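Local coordinates for hydroxyethylphosphonate dioxygenase (Streptomyces albus, PDB 6B9R), which probably uses a mononuclear non-haem iron centre and dioxygen to convert 2-hydroxyethylphosphonate into hydroxymethylphosphonate, at residues P107-D113 with E125-R131; P160-R166 with P189-R195. One frame throughout, in Å; residues are numbered along the deposited sequence.

Overall arrangement
Both contacts are antiparallel strand pairs that border the same 2-hydroxyethylphosphonate site, their centres about 12 Å apart. Contact 1 lines the substrate with Tyr109, Tyr111 and Ile127, whereas contact 2 touches it through Phe192 and also supplies the iron ligand His190, whose NE2 lies 2.2 Å from FE. The side chain of Ile127 comes no nearer to the metal than about 6 Å. The two contacts touch directly: Arg131 O and Ala194 N are 2.8 Å apart, as are Tyr108 OH and Ser191 OG, both probable hydrogen bonds. His149 and Gln153 complete the protein ligands of the iron.

Contact 1. Residues P107-D113 with E125-R131; sequences PYYEYRD and EWISMLR. With 2HE ((2-hydroxyethyl)phosphonic acid), chain F.
Strands 107-113 and 125-129 form an antiparallel hairpin, their axes 4.6 Å apart at 160°. Glu110-Ser128 and Arg112-Trp126 are hydrogen-bonded pairs; Tyr109-Met129, Tyr111-Ile127 and Asp113-Glu125 are non-hydrogen-bonded. Backbone hydrogen bonds include Leu130 N to Tyr108 O (2.9 Å), Ser128 N to Glu110 O (3.0 Å) and Arg112 N to Trp126 O (2.8 Å). At Tyr108, psi of -43° breaks the extended run, and with Tyr109 it forms a classic bulge opposite Ile101.

On the Glu110 face, the Arg112 guanidinium lies flat on Trp126 (chi1 t), a cation-pi stack with centres 4.0 Å apart, while Arg112 NE forms a salt bridge with Glu110 OE2 (3.1 Å), which also hydrogen-bonds Ser98 OG.

On the other face, Tyr109 and Tyr111 (both chi1 m) line the pocket: Tyr111 OH donates to 2HE O2 at 2.5 Å, and Ile127 CD1 packs 3.6 Å from Tyr111 CD2.

In this antiparallel sheet of a cupin-type barrel, whose inner face carries the pocket, strand 99-103 flanks 107-113 and strand 202-208 flanks 125-129.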
ATOM      1  N   PRO A 107     -13.983  30.754  22.199  1.00 36.44           N
ATOM      2  CA  PRO A 107     -14.283  29.863  21.068  1.00 36.29           C
ATOM      3  C   PRO A 107     -13.450  30.233  19.851  1.00 30.66           C
ATOM      4  O   PRO A 107     -13.293  31.409  19.518  1.00 26.95           O
ATOM      5  CB  PRO A 107     -15.779  30.092  20.823  1.00 39.41           C
ATOM      6  CG  PRO A 107     -16.310  30.580  22.142  1.00 43.48           C
ATOM      7  CD  PRO A 107     -15.195  31.392  22.746  1.00 43.31           C
ATOM      8  N   TYR A 108     -12.893  29.222  19.201  1.00 28.70           N
ATOM      9  CA  TYR A 108     -11.983  29.440  18.084  1.00 25.85           C
ATOM     10  C   TYR A 108     -12.454  28.781  16.798  1.00 23.69           C
ATOM     11  O   TYR A 108     -12.394  29.405  15.735  1.00 24.96           O
ATOM     12  CB  TYR A 108     -10.571  28.939  18.457  1.00 26.00           C
ATOM     13  CG  TYR A 108      -9.471  29.523  17.596  1.00 29.50           C
ATOM     14  CD1 TYR A 108      -8.844  30.716  17.949  1.00 30.93           C
ATOM     15  CD2 TYR A 108      -9.081  28.898  16.415  1.00 24.87           C
ATOM     16  CE1 TYR A 108      -7.844  31.262  17.158  1.00 27.72           C
ATOM     17  CE2 TYR A 108      -8.086  29.435  15.616  1.00 23.09           C
ATOM     18  CZ  TYR A 108      -7.474  30.622  15.988  1.00 24.43           C
ATOM     19  OH  TYR A 108      -6.479  31.155  15.191  1.00 23.70           O
ATOM     20  N   TYR A 109     -12.948  27.545  16.872  1.00 23.24           N
ATOM     21  CA  TYR A 109     -13.510  26.835  15.730  1.00 22.46           C
ATOM     22  C   TYR A 109     -14.813  26.166  16.149  1.00 22.59           C
ATOM     23  O   TYR A 109     -14.966  25.751  17.299  1.00 23.02           O
ATOM     24  CB  TYR A 109     -12.588  25.724  15.210  1.00 21.67           C
ATOM     25  CG  TYR A 109     -11.246  26.124  14.639  1.00 25.84           C
ATOM     26  CD1 TYR A 109     -11.117  27.188  13.753  1.00 25.62           C
ATOM     27  CD2 TYR A 109     -10.107  25.393  14.955  1.00 28.48           C
ATOM     28  CE1 TYR A 109      -9.884  27.524  13.222  1.00 21.24           C
ATOM     29  CE2 TYR A 109      -8.873  25.719  14.431  1.00 24.31           C
ATOM     30  CZ  TYR A 109      -8.765  26.784  13.563  1.00 24.87           C
ATOM     31  OH  TYR A 109      -7.531  27.101  13.043  1.00 22.81           O
ATOM     32  N   GLU A 110     -15.749  26.058  15.211  1.00 22.27           N
ATOM     33  CA  GLU A 110     -16.818  25.070  15.301  1.00 22.15           C
ATOM     34  C   GLU A 110     -16.601  24.030  14.217  1.00 27.63           C
ATOM     35  O   GLU A 110     -16.502  24.382  13.033  1.00 21.54           O
ATOM     36  CB  GLU A 110     -18.216  25.680  15.132  1.00 23.51           C
ATOM     37  CG  GLU A 110     -19.309  24.596  15.240  1.00 25.09           C
ATOM     38  CD  GLU A 110     -20.717  25.075  14.906  1.00 33.48           C
ATOM     39  OE1 GLU A 110     -20.878  26.234  14.489  1.00 32.93           O
ATOM     40  OE2 GLU A 110     -21.664  24.270  15.061  1.00 29.71           O
ATOM     41  N   TYR A 111     -16.529  22.761  14.625  1.00 21.01           N
ATOM     42  CA  TYR A 111     -16.339  21.627  13.729  1.00 21.10           C
ATOM     43  C   TYR A 111     -17.658  20.905  13.487  1.00 23.34           C
ATOM     44  O   TYR A 111     -18.466  20.742  14.406  1.00 22.58           O
ATOM     45  CB  TYR A 111     -15.360  20.602  14.305  1.00 20.07           C
ATOM     46  CG  TYR A 111     -13.958  21.057  14.616  1.00 20.11           C
ATOM     47  CD1 TYR A 111     -13.654  21.638  15.841  1.00 27.07           C
ATOM     48  CD2 TYR A 111     -12.922  20.849  13.711  1.00 19.53           C
ATOM     49  CE1 TYR A 111     -12.365  22.024  16.149  1.00 26.68           C
ATOM     50  CE2 TYR A 111     -11.624  21.238  14.008  1.00 19.62           C
ATOM     51  CZ  TYR A 111     -11.354  21.824  15.231  1.00 24.29           C
ATOM     52  OH  TYR A 111     -10.070  22.201  15.541  1.00 23.51           O
ATOM     53  N   ARG A 112     -17.851  20.435  12.255  1.00 21.16           N
ATOM     54  CA  ARG A 112     -18.981  19.578  11.909  1.00 21.32           C
ATOM     55  C   ARG A 112     -18.488  18.471  10.989  1.00 20.36           C
ATOM     56  O   ARG A 112     -17.792  18.751  10.006  1.00 19.56           O
ATOM     57  CB  ARG A 112     -20.104  20.383  11.223  1.00 19.79           C
ATOM     58  CG  ARG A 112     -20.786  21.389  12.140  1.00 20.59           C
ATOM     59  CD  ARG A 112     -21.925  22.115  11.442  1.00 20.85           C
ATOM     60  NE  ARG A 112     -22.372  23.266  12.217  1.00 25.04           N
ATOM     61  CZ  ARG A 112     -23.101  24.261  11.717  1.00 35.09           C
ATOM     62  NH1 ARG A 112     -23.468  24.247  10.440  1.00 30.34           N
ATOM     63  NH2 ARG A 112     -23.457  25.273  12.497  1.00 36.24           N
ATOM     64  N   ASP A 113     -18.839  17.220  11.300  1.00 18.90           N
ATOM     65  CA  ASP A 113     -18.540  16.134  10.378  1.00 18.35           C
ATOM     66  C   ASP A 113     -19.324  16.290   9.089  1.00 18.10           C
ATOM     67  O   ASP A 113     -20.472  16.749   9.086  1.00 22.88           O
ATOM     68  CB  ASP A 113     -18.910  14.771  10.964  1.00 23.44           C
ATOM     69  CG  ASP A 113     -18.146  14.436  12.217  1.00 23.35           C
ATOM     70  OD1 ASP A 113     -17.067  15.005  12.447  1.00 21.63           O
ATOM     71  OD2 ASP A 113     -18.650  13.596  12.975  1.00 23.73           O
ATOM     72  N   GLU A 125     -14.007  17.808   7.519  1.00 19.74           N
ATOM     73  CA  GLU A 125     -14.729  18.613   8.489  1.00 20.81           C
ATOM     74  C   GLU A 125     -15.072  19.960   7.869  1.00 21.81           C
ATOM     75  O   GLU A 125     -14.232  20.579   7.210  1.00 23.27           O
ATOM     76  CB  GLU A 125     -13.909  18.811   9.779  1.00 19.01           C
ATOM     77  CG  GLU A 125     -13.515  17.510  10.478  1.00 24.94           C
ATOM     78  CD  GLU A 125     -14.635  16.928  11.323  1.00 27.86           C
ATOM     79  OE1 GLU A 125     -15.025  17.572  12.316  1.00 21.81           O
ATOM     80  OE2 GLU A 125     -15.122  15.824  10.991  1.00 23.30           O
ATOM     81  N   TRP A 126     -16.328  20.361   8.035  1.00 20.14           N
ATOM     82  CA  TRP A 126     -16.733  21.751   7.917  1.00 22.49           C
ATOM     83  C   TRP A 126     -16.267  22.468   9.176  1.00 26.08           C
ATOM     84  O   TRP A 126     -16.481  21.968  10.283  1.00 19.00           O
ATOM     85  CB  TRP A 126     -18.254  21.808   7.771  1.00 19.56           C
ATOM     86  CG  TRP A 126     -18.910  23.161   7.742  1.00 21.24           C
ATOM     87  CD1 TRP A 126     -19.356  23.830   6.636  1.00 22.99           C
ATOM     88  CD2 TRP A 126     -19.242  23.989   8.872  1.00 22.04           C
ATOM     89  NE1 TRP A 126     -19.927  25.028   7.007  1.00 25.75           N
ATOM     90  CE2 TRP A 126     -19.869  25.149   8.371  1.00 25.64           C
ATOM     91  CE3 TRP A 126     -19.053  23.868  10.256  1.00 25.56           C
ATOM     92  CZ2 TRP A 126     -20.313  26.180   9.204  1.00 26.42           C
ATOM     93  CZ3 TRP A 126     -19.501  24.892  11.087  1.00 21.52           C
ATOM     94  CH2 TRP A 126     -20.124  26.030  10.555  1.00 30.61           C
ATOM     95  N   ILE A 127     -15.598  23.616   9.026  1.00 18.86           N
ATOM     96  CA  ILE A 127     -15.055  24.311  10.191  1.00 21.76           C
ATOM     97  C   ILE A 127     -15.244  25.810  10.006  1.00 21.58           C
ATOM     98  O   ILE A 127     -14.715  26.395   9.056  1.00 19.67           O
ATOM     99  CB  ILE A 127     -13.567  23.996  10.439  1.00 19.18           C
ATOM    100  CG1 ILE A 127     -13.319  22.476  10.459  1.00 18.70           C
ATOM    101  CG2 ILE A 127     -13.126  24.642  11.752  1.00 20.11           C
ATOM    102  CD1 ILE A 127     -11.865  22.088  10.553  1.00 21.31           C
ATOM    103  N   SER A 128     -15.990  26.438  10.912  1.00 22.94           N
ATOM    104  CA  SER A 128     -16.170  27.881  10.850  1.00 27.45           C
ATOM    105  C   SER A 128     -15.098  28.570  11.678  1.00 24.37           C
ATOM    106  O   SER A 128     -14.770  28.134  12.783  1.00 24.49           O
ATOM    107  CB  SER A 128     -17.555  28.296  11.345  1.00 35.99           C
ATOM    108  OG  SER A 128     -17.672  28.079  12.731  1.00 44.70           O
ATOM    109  N   MET A 129     -14.556  29.657  11.138  1.00 21.84           N
ATOM    110  CA  MET A 129     -13.591  30.459  11.872  1.00 22.39           C
ATOM    111  C   MET A 129     -14.336  31.350  12.855  1.00 25.24           C
ATOM    112  O   MET A 129     -15.134  32.200  12.445  1.00 24.56           O
ATOM    113  CB  MET A 129     -12.753  31.292  10.908  1.00 27.56           C
ATOM    114  CG  MET A 129     -11.622  30.528  10.236  1.00 21.50           C
ATOM    115  SD  MET A 129     -12.189  29.293   9.043  1.00 22.53           S
ATOM    116  CE  MET A 129     -11.951  27.769   9.967  1.00 20.18           C
ATOM    117  N   LEU A 130     -14.092  31.153  14.150  1.00 26.55           N
ATOM    118  CA  LEU A 130     -14.746  31.959  15.172  1.00 24.83           C
ATOM    119  C   LEU A 130     -13.860  33.073  15.715  1.00 27.65           C
ATOM    120  O   LEU A 130     -14.345  33.896  16.496  1.00 29.22           O
ATOM    121  CB  LEU A 130     -15.209  31.074  16.337  1.00 25.01           C
ATOM    122  CG  LEU A 130     -16.041  29.844  15.980  1.00 30.48           C
ATOM    123  CD1 LEU A 130     -16.359  29.021  17.240  1.00 28.30           C
ATOM    124  CD2 LEU A 130     -17.306  30.252  15.236  1.00 25.92           C
ATOM    125  N   ARG A 131     -12.582  33.104  15.343  1.00 27.89           N
ATOM    126  CA  ARG A 131     -11.658  34.135  15.798  1.00 32.46           C
ATOM    127  C   ARG A 131     -11.502  35.159  14.679  1.00 26.01           C
ATOM    128  O   ARG A 131     -11.144  34.802  13.550  1.00 28.17           O
ATOM    129  CB  ARG A 131     -10.305  33.535  16.186  1.00 30.55           C
ATOM    130  CG  ARG A 131      -9.269  34.544  16.675  1.00 26.43           C
ATOM    131  CD  ARG A 131      -9.723  35.279  17.939  1.00 28.45           C
ATOM    132  NE  ARG A 131     -10.138  34.377  19.018  1.00 31.93           N
ATOM    133  CZ  ARG A 131      -9.301  33.759  19.849  1.00 36.21           C
ATOM    134  NH1 ARG A 131      -7.989  33.928  19.726  1.00 32.41           N
ATOM    135  NH2 ARG A 131      -9.774  32.961  20.802  1.00 37.29           N
TER
HETATM  136  O3  2HE F 502      -6.501  21.217  12.140  1.00 33.13           O
HETATM  137  P   2HE F 502      -7.214  22.188  13.012  1.00 44.39           P
HETATM  138  O1  2HE F 502      -6.177  22.912  14.007  1.00 27.80           O
HETATM  139  O2  2HE F 502      -8.377  21.467  13.872  1.00 35.34           O
HETATM  140  CA  2HE F 502      -7.938  23.403  11.887  1.00 39.72           C
HETATM  141  CB  2HE F 502      -8.441  22.641  10.664  1.00 40.58           C
HETATM  142  O4  2HE F 502      -7.363  22.288   9.781  1.00 36.78           O
HETATM  143  O   HOH W   1     -12.746  34.208  19.696  1.00 39.92           O
HETATM  144  O   HOH W   2     -10.843  30.930  13.857  1.00 19.10           O
HETATM  145  O   HOH W   3     -20.467  28.534  13.587  1.00 35.45           O

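Contact 2. Residues P160-R166 with P189-R195; sequences PVNYYFR and PHSFTAR. With FE (Fe (III) ion), chain E; 2HE ((2-hydroxyethyl)phosphonic acid), chain F.
In the small three-stranded sheet 170-175/161-167/190-194, strand 161-166 runs antiparallel to edge strand 190-194, axes 4.5 Å apart at 158°. Asn162-Thr193 and Tyr164-Ser191 are hydrogen-bonded pairs; Val161-Ala194, Tyr163-Phe192 and Phe165-His190 are non-hydrogen-bonded. Hydrogen bonds from Asn162 N to Thr193 O (2.8 Å) and Tyr164 N to Ser191 O (2.9 Å) set the register, and one from Arg195 N to Pro160 O (2.8 Å) closes one end.

On the face of Tyr164 (chi1 m) and Thr193 (chi1 p), Tyr164 OH and Thr193 OG1 share a hydrogen bond of 2.8 Å. Arg195, folded by chi3 m, reaches back so that NH2 donates to Asn162 OD1 at 2.9 Å; its NH1 is hydrogen-bonded to Met176 O.

On the opposite face, Tyr163 (chi1 t) and Phe192 (chi1 m) meet obliquely, Tyr163 CD1 lying 3.2 Å from Phe192 CE2. His190 (chi1 p) extends its imidazole from this face, with ND1 hydrogen-bonded to Ala188 O.

That hydrogen bond probably helps to orient the ring, whose NE2 binds FE at 2.2 Å. With His149 and Gln153, His190 holds the iron; 2HE chelates FE through O3 (2.5 Å) and O4 (2.2 Å), and water 4 lies 2.6 Å from FE, as expected of an iron centre that binds its substrate directly.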
ATOM      1  N   PRO A 160     -13.912  35.520   3.830  1.00 32.03           N
ATOM      2  CA  PRO A 160     -12.598  36.148   4.098  1.00 26.18           C
ATOM      3  C   PRO A 160     -11.825  35.448   5.209  1.00 26.74           C
ATOM      4  O   PRO A 160     -11.688  35.938   6.335  1.00 24.76           O
ATOM      5  CB  PRO A 160     -12.994  37.586   4.462  1.00 26.01           C
ATOM      6  CG  PRO A 160     -14.340  37.425   5.121  1.00 27.98           C
ATOM      7  CD  PRO A 160     -15.031  36.320   4.360  1.00 29.28           C
ATOM      8  N   VAL A 161     -11.300  34.267   4.885  1.00 22.17           N
ATOM      9  CA  VAL A 161     -10.530  33.446   5.812  1.00 21.29           C
ATOM     10  C   VAL A 161      -9.047  33.736   5.627  1.00 23.03           C
ATOM     11  O   VAL A 161      -8.556  33.800   4.490  1.00 20.91           O
ATOM     12  CB  VAL A 161     -10.825  31.952   5.589  1.00 20.45           C
ATOM     13  CG1 VAL A 161      -9.894  31.097   6.443  1.00 22.20           C
ATOM     14  CG2 VAL A 161     -12.299  31.640   5.905  1.00 21.05           C
ATOM     15  N   ASN A 162      -8.330  33.914   6.735  1.00 21.72           N
ATOM     16  CA  ASN A 162      -6.871  33.986   6.704  1.00 21.70           C
ATOM     17  C   ASN A 162      -6.296  32.601   6.979  1.00 24.04           C
ATOM     18  O   ASN A 162      -6.721  31.925   7.921  1.00 24.14           O
ATOM     19  CB  ASN A 162      -6.338  34.984   7.738  1.00 22.65           C
ATOM     20  CG  ASN A 162      -6.335  36.403   7.227  1.00 26.51           C
ATOM     21  OD1 ASN A 162      -6.684  36.658   6.072  1.00 23.07           O
ATOM     22  ND2 ASN A 162      -5.931  37.342   8.081  1.00 27.77           N
ATOM     23  N   TYR A 163      -5.319  32.199   6.165  1.00 20.89           N
ATOM     24  CA  TYR A 163      -4.625  30.923   6.287  1.00 20.63           C
ATOM     25  C   TYR A 163      -3.226  31.172   6.841  1.00 21.92           C
ATOM     26  O   TYR A 163      -2.456  31.952   6.271  1.00 21.38           O
ATOM     27  CB  TYR A 163      -4.541  30.214   4.938  1.00 19.21           C
ATOM     28  CG  TYR A 163      -3.855  28.868   5.004  1.00 21.93           C
ATOM     29  CD1 TYR A 163      -4.297  27.897   5.888  1.00 25.25           C
ATOM     30  CD2 TYR A 163      -2.768  28.569   4.191  1.00 23.69           C
ATOM     31  CE1 TYR A 163      -3.686  26.664   5.964  1.00 25.45           C
ATOM     32  CE2 TYR A 163      -2.136  27.324   4.277  1.00 17.97           C
ATOM     33  CZ  TYR A 163      -2.607  26.387   5.156  1.00 26.85           C
ATOM     34  OH  TYR A 163      -1.995  25.157   5.236  1.00 32.25           O
ATOM     35  N   TYR A 164      -2.908  30.522   7.952  1.00 20.57           N
ATOM     36  CA  TYR A 164      -1.607  30.639   8.597  1.00 23.83           C
ATOM     37  C   TYR A 164      -0.887  29.304   8.511  1.00 23.70           C
ATOM     38  O   TYR A 164      -1.499  28.252   8.706  1.00 23.26           O
ATOM     39  CB  TYR A 164      -1.758  31.049  10.062  1.00 27.69           C
ATOM     40  CG  TYR A 164      -2.563  32.308  10.257  1.00 26.33           C
ATOM     41  CD1 TYR A 164      -3.952  32.276  10.245  1.00 26.92           C
ATOM     42  CD2 TYR A 164      -1.933  33.530  10.454  1.00 25.46           C
ATOM     43  CE1 TYR A 164      -4.693  33.430  10.412  1.00 23.42           C
ATOM     44  CE2 TYR A 164      -2.662  34.690  10.622  1.00 24.29           C
ATOM     45  CZ  TYR A 164      -4.040  34.633  10.608  1.00 23.82           C
ATOM     46  OH  TYR A 164      -4.768  35.782  10.779  1.00 24.35           O
ATOM     47  N   PHE A 165       0.410  29.338   8.208  1.00 22.67           N
ATOM     48  CA  PHE A 165       1.128  28.085   8.047  1.00 27.31           C
ATOM     49  C   PHE A 165       2.593  28.264   8.413  1.00 25.72           C
ATOM     50  O   PHE A 165       3.165  29.344   8.239  1.00 26.59           O
ATOM     51  CB  PHE A 165       0.980  27.526   6.625  1.00 19.17           C
ATOM     52  CG  PHE A 165       1.344  28.491   5.530  1.00 30.83           C
ATOM     53  CD1 PHE A 165       0.433  29.435   5.087  1.00 25.09           C
ATOM     54  CD2 PHE A 165       2.576  28.411   4.899  1.00 29.63           C
ATOM     55  CE1 PHE A 165       0.754  30.302   4.054  1.00 28.09           C
ATOM     56  CE2 PHE A 165       2.898  29.263   3.869  1.00 24.42           C
ATOM     57  CZ  PHE A 165       1.987  30.218   3.447  1.00 28.87           C
ATOM     58  N   ARG A 166       3.188  27.180   8.935  1.00 25.25           N
ATOM     59  CA  ARG A 166       4.546  27.193   9.467  1.00 29.47           C
ATOM     60  C   ARG A 166       5.384  26.097   8.825  1.00 40.15           C
ATOM     61  O   ARG A 166       4.887  25.005   8.528  1.00 36.31           O
ATOM     62  CB  ARG A 166       4.558  27.006  10.995  1.00 26.53           C
ATOM     63  CG  ARG A 166       4.467  28.290  11.777  1.00 42.29           C
ATOM     64  CD  ARG A 166       4.251  28.001  13.252  1.00 44.59           C
ATOM     65  NE  ARG A 166       4.052  29.219  14.024  1.00 40.85           N
ATOM     66  CZ  ARG A 166       3.610  29.238  15.277  1.00 44.09           C
ATOM     67  NH1 ARG A 166       3.309  28.101  15.899  1.00 35.03           N
ATOM     68  NH2 ARG A 166       3.461  30.396  15.905  1.00 47.05           N
ATOM     69  N   PRO A 189       2.178  22.683  10.751  1.00 26.38           N
ATOM     70  CA  PRO A 189       1.268  23.415  11.647  1.00 24.25           C
ATOM     71  C   PRO A 189       0.554  24.532  10.909  1.00 25.59           C
ATOM     72  O   PRO A 189       1.124  25.171  10.023  1.00 26.11           O
ATOM     73  CB  PRO A 189       2.201  23.976  12.733  1.00 25.76           C
ATOM     74  CG  PRO A 189       3.501  23.201  12.584  1.00 24.85           C
ATOM     75  CD  PRO A 189       3.592  22.856  11.131  1.00 27.78           C
ATOM     76  N   HIS A 190      -0.707  24.769  11.273  1.00 21.83           N
ATOM     77  CA  HIS A 190      -1.484  25.780  10.563  1.00 20.92           C
ATOM     78  C   HIS A 190      -2.618  26.293  11.442  1.00 21.17           C
ATOM     79  O   HIS A 190      -2.909  25.744  12.511  1.00 21.22           O
ATOM     80  CB  HIS A 190      -2.014  25.237   9.228  1.00 20.45           C
ATOM     81  CG  HIS A 190      -2.801  23.969   9.348  1.00 20.06           C
ATOM     82  ND1 HIS A 190      -2.210  22.728   9.436  1.00 25.57           N
ATOM     83  CD2 HIS A 190      -4.138  23.753   9.382  1.00 29.63           C
ATOM     84  CE1 HIS A 190      -3.148  21.801   9.526  1.00 27.16           C
ATOM     85  NE2 HIS A 190      -4.327  22.399   9.492  1.00 26.71           N
ATOM     86  N   SER A 191      -3.230  27.394  10.991  1.00 23.98           N
ATOM     87  CA  SER A 191      -4.367  27.991  11.683  1.00 28.05           C
ATOM     88  C   SER A 191      -5.225  28.751  10.680  1.00 27.85           C
ATOM     89  O   SER A 191      -4.814  29.004   9.543  1.00 21.44           O
ATOM     90  CB  SER A 191      -3.912  28.919  12.813  1.00 27.69           C
ATOM     91  OG  SER A 191      -5.005  29.270  13.650  1.00 28.45           O
ATOM     92  N   PHE A 192      -6.431  29.120  11.124  1.00 22.02           N
ATOM     93  CA  PHE A 192      -7.371  29.896  10.321  1.00 21.75           C
ATOM     94  C   PHE A 192      -8.078  30.917  11.198  1.00 23.06           C
ATOM     95  O   PHE A 192      -8.463  30.611  12.329  1.00 22.38           O
ATOM     96  CB  PHE A 192      -8.446  29.024   9.663  1.00 21.27           C
ATOM     97  CG  PHE A 192      -7.914  27.861   8.902  1.00 20.78           C
ATOM     98  CD1 PHE A 192      -7.675  26.651   9.547  1.00 20.55           C
ATOM     99  CD2 PHE A 192      -7.678  27.955   7.539  1.00 20.56           C
ATOM    100  CE1 PHE A 192      -7.201  25.544   8.848  1.00 24.49           C
ATOM    101  CE2 PHE A 192      -7.208  26.843   6.823  1.00 20.12           C
ATOM    102  CZ  PHE A 192      -6.963  25.642   7.487  1.00 21.40           C
ATOM    103  N   THR A 193      -8.248  32.131  10.671  1.00 22.55           N
ATOM    104  CA  THR A 193      -9.041  33.175  11.305  1.00 23.03           C
ATOM    105  C   THR A 193      -9.956  33.809  10.261  1.00 24.51           C
ATOM    106  O   THR A 193      -9.817  33.571   9.059  1.00 22.65           O
ATOM    107  CB  THR A 193      -8.157  34.266  11.930  1.00 24.71           C
ATOM    108  OG1 THR A 193      -7.417  34.913  10.891  1.00 26.29           O
ATOM    109  CG2 THR A 193      -7.181  33.675  12.948  1.00 24.60           C
ATOM    110  N   ALA A 194     -10.890  34.640  10.724  1.00 23.88           N
ATOM    111  CA  ALA A 194     -11.752  35.425   9.845  1.00 23.45           C
ATOM    112  C   ALA A 194     -11.279  36.872   9.837  1.00 28.47           C
ATOM    113  O   ALA A 194     -10.989  37.437  10.896  1.00 27.35           O
ATOM    114  CB  ALA A 194     -13.217  35.364  10.289  1.00 23.49           C
ATOM    115  N   ARG A 195     -11.212  37.472   8.647  1.00 25.74           N
ATOM    116  CA  ARG A 195     -10.883  38.889   8.537  1.00 29.09           C
ATOM    117  C   ARG A 195     -12.057  39.791   8.878  1.00 32.47           C
ATOM    118  O   ARG A 195     -11.866  41.004   9.012  1.00 32.07           O
ATOM    119  CB  ARG A 195     -10.395  39.224   7.121  1.00 30.91           C
ATOM    120  CG  ARG A 195      -9.012  38.690   6.815  1.00 31.38           C
ATOM    121  CD  ARG A 195      -8.424  39.295   5.544  1.00 25.63           C
ATOM    122  NE  ARG A 195      -9.278  39.114   4.372  1.00 25.69           N
ATOM    123  CZ  ARG A 195      -9.410  37.967   3.708  1.00 31.66           C
ATOM    124  NH1 ARG A 195     -10.204  37.905   2.646  1.00 23.02           N
ATOM    125  NH2 ARG A 195      -8.764  36.871   4.115  1.00 25.11           N
TER
HETATM  126 FE    FE E 501      -5.762  20.809   9.827  1.00 35.42          FE
HETATM  127  O3  2HE F 502      -6.501  21.217  12.140  1.00 33.13           O
HETATM  128  P   2HE F 502      -7.214  22.188  13.012  1.00 44.39           P
HETATM  129  O1  2HE F 502      -6.177  22.912  14.007  1.00 27.80           O
HETATM  130  O2  2HE F 502      -8.377  21.467  13.872  1.00 35.34           O
HETATM  131  CA  2HE F 502      -7.938  23.403  11.887  1.00 39.72           C
HETATM  132  CB  2HE F 502      -8.441  22.641  10.664  1.00 40.58           C
HETATM  133  O4  2HE F 502      -7.363  22.288   9.781  1.00 36.78           O
HETATM  134  O   HOH W   4      -8.029  19.632   9.752  1.00 29.58           O